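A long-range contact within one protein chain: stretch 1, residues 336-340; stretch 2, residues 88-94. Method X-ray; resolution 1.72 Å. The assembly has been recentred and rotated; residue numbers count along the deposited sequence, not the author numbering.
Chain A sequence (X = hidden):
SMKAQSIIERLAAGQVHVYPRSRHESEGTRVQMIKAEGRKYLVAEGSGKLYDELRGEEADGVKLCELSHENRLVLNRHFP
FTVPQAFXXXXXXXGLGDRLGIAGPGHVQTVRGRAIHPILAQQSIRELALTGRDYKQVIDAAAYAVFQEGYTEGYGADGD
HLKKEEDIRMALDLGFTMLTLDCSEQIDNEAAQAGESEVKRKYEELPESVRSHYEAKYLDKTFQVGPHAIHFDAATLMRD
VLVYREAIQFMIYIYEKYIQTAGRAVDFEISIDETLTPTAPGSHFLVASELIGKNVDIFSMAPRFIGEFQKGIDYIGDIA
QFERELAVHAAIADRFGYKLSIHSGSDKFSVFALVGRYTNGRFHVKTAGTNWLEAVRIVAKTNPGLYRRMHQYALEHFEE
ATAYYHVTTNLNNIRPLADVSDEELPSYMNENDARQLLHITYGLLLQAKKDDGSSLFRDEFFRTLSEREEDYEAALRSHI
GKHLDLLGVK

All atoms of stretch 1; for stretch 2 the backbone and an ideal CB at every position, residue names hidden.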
# COMPACT_ATOMS: atom_id res chain seq x y z
N PHE A 336 -2.00 23.92 3.89
CA PHE A 336 -1.36 23.44 5.11
C PHE A 336 -0.08 22.66 4.86
O PHE A 336 0.66 22.41 5.83
CB PHE A 336 -2.35 22.58 5.90
CG PHE A 336 -3.49 23.36 6.49
CD1 PHE A 336 -3.26 24.33 7.45
CD2 PHE A 336 -4.79 23.15 6.06
CE1 PHE A 336 -4.30 25.07 7.99
CE2 PHE A 336 -5.84 23.89 6.59
CZ PHE A 336 -5.59 24.85 7.56
N GLY A 337 0.20 22.25 3.62
CA GLY A 337 1.50 21.73 3.23
C GLY A 337 1.57 20.23 3.03
O GLY A 337 2.56 19.75 2.45
N TYR A 338 0.60 19.46 3.52
CA TYR A 338 0.64 18.01 3.34
C TYR A 338 0.04 17.66 1.98
O TYR A 338 -0.44 18.53 1.25
CB TYR A 338 -0.10 17.31 4.49
CG TYR A 338 -1.52 17.78 4.64
CD1 TYR A 338 -2.55 17.25 3.85
CD2 TYR A 338 -1.85 18.76 5.58
CE1 TYR A 338 -3.84 17.71 3.98
CE2 TYR A 338 -3.15 19.20 5.73
CZ TYR A 338 -4.14 18.67 4.91
OH TYR A 338 -5.42 19.13 5.06
N LYS A 339 0.07 16.37 1.63
CA LYS A 339 -0.44 15.89 0.35
C LYS A 339 -1.76 15.16 0.54
O LYS A 339 -1.99 14.54 1.58
CB LYS A 339 0.54 14.92 -0.32
CG LYS A 339 1.99 15.37 -0.33
CD LYS A 339 2.80 14.49 -1.26
CE LYS A 339 2.88 13.05 -0.79
NZ LYS A 339 3.91 12.28 -1.59
N LEU A 340 -2.60 15.17 -0.50
CA LEU A 340 -3.74 14.26 -0.53
C LEU A 340 -3.27 12.84 -0.78
O LEU A 340 -2.38 12.59 -1.59
CB LEU A 340 -4.72 14.67 -1.62
CG LEU A 340 -5.47 15.97 -1.43
CD1 LEU A 340 -6.44 16.13 -2.61
CD2 LEU A 340 -6.21 15.97 -0.11
N UNK A 88 9.33 12.99 2.98
CA UNK A 88 8.77 14.32 3.14
C UNK A 88 7.60 14.52 2.19
O UNK A 88 7.19 13.62 1.46
CB UNK A 88 9.84 15.39 2.90
N UNK A 89 7.06 15.74 2.18
CA UNK A 89 5.74 15.95 1.59
C UNK A 89 5.76 16.75 0.29
O UNK A 89 4.68 17.14 -0.19
CB UNK A 89 4.84 16.66 2.60
N UNK A 90 6.92 16.98 -0.33
CA UNK A 90 7.01 17.82 -1.52
C UNK A 90 7.39 17.05 -2.78
O UNK A 90 8.16 17.53 -3.62
CB UNK A 90 8.03 18.94 -1.28
N UNK A 91 6.82 15.86 -2.97
CA UNK A 91 7.12 15.06 -4.14
C UNK A 91 5.96 14.10 -4.35
O UNK A 91 5.01 14.06 -3.56
CB UNK A 91 8.45 14.31 -3.99
N UNK A 92 6.04 13.32 -5.42
CA UNK A 92 5.04 12.29 -5.70
C UNK A 92 5.49 10.95 -5.12
O UNK A 92 6.67 10.60 -5.18
CB UNK A 92 4.80 12.17 -7.21
N UNK A 93 4.54 10.21 -4.54
CA UNK A 93 4.82 8.87 -4.02
C UNK A 93 3.70 7.93 -4.46
O UNK A 93 2.55 8.33 -4.62
CB UNK A 93 4.95 8.88 -2.50
N UNK A 94 4.06 6.67 -4.67
CA UNK A 94 3.05 5.65 -4.96
C UNK A 94 3.26 4.49 -4.01
O UNK A 94 4.40 4.03 -3.82
CB UNK A 94 3.12 5.18 -6.42

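Position 88 has phi/psi of 73/-176, and positive phi by itself favours glycine. An ideal CB here would point sideways with nothing of stretch 1 within 5.5 Å, so stretch 1 adds no demand of its own. The residue is Gly88, which contributes its backbone: O accepts a hydrogen bond of 2.6 Å from water 1.

Position 89 comes nearest in the backbone register, its CA atom 5.8 Å from the CA atom of Tyr338, and its CB points toward stretch 1. The ideal CB lies 3.8 Å from Gly337 O, 4.3 Å from Lys339 CG and 4.5 Å from Tyr338 CA. A flexible chain that can run along the backbone of 336-338 would suit, and a polar end could exploit the carbonyls there; several long residues qualify. The deposited Lys89 packs its CD 3.1 Å from Gly337 O and 4.1 Å from Tyr338 CA. Gly337 has no CB; an ideal one would stand 4.3 Å from Lys89 CD. Farther out, Lys89 NZ donates to water 2 (3.0 Å), which donates to Phe336 O (2.8 Å).

At position 90 the CB points away, with nothing of stretch 1 within 5.5 Å. Short or polar residues would fit, though a long one could turn back. Gln90 does so with chi1 and chi2 both m: its NE2 ends 4.3 Å from Gly337 O, and water 3 bridges the gap, accepting from Gln90 NE2 (2.7 Å) and donating to Gly337 O (2.9 Å).

Position 91 also directs its CB away, but its backbone O accepts a hydrogen bond of 2.9 Å from Lys339 NZ. Since that bond requires no particular side chain, many would be tolerated; a small polar one could join the local water. Ser91, with chi1 p, places OG 2.8 Å from water 1, and the same water accepts from Lys339 NZ (2.7 Å).

Position 92 points away with extended angles of -93/140 and leaves the choice wide. It is Ala92, whose methyl reaches nothing in stretch 1.

Position 93 begins a strand. Its CB is sideways, yet the ideal CB is 3.7 Å from Lys339 NZ, so a short acceptor, hydroxyl or carboxylate, is favoured. Thr93 (chi1 p) supplies OG1, which accepts from Lys339 NZ at 2.8 Å.

Position 94 faces away in the strand, where stretch 1 imposes nothing; a beta-branched residue would suit the extended backbone. Ile94 has no contact with stretch 1.

Stretch 2 88-94: GKQSATI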
# COMPACT_ATOMS: atom_id res chain seq x y z
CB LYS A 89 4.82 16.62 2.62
CG LYS A 89 5.34 17.93 3.19
CD LYS A 89 4.56 18.36 4.44
CE LYS A 89 5.21 17.82 5.69
NZ LYS A 89 4.50 18.27 6.91
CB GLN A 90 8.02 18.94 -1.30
CG GLN A 90 7.39 20.16 -0.70
CD GLN A 90 6.21 20.65 -1.49
OE1 GLN A 90 6.26 20.80 -2.73
NE2 GLN A 90 5.12 20.88 -0.79
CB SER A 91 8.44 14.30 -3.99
OG SER A 91 8.39 13.47 -2.84
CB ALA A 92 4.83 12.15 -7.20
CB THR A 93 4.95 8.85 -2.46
OG1 THR A 93 3.83 9.53 -1.87
CG2 THR A 93 6.26 9.54 -1.99
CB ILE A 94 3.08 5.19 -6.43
CG1 ILE A 94 2.01 4.12 -6.63
CG2 ILE A 94 4.48 4.69 -6.84
CD1 ILE A 94 1.58 3.91 -8.07
O HOH W 1 6.36 13.31 -0.94
O HOH W 2 2.68 20.64 6.43
O HOH W 3 5.00 21.20 1.85
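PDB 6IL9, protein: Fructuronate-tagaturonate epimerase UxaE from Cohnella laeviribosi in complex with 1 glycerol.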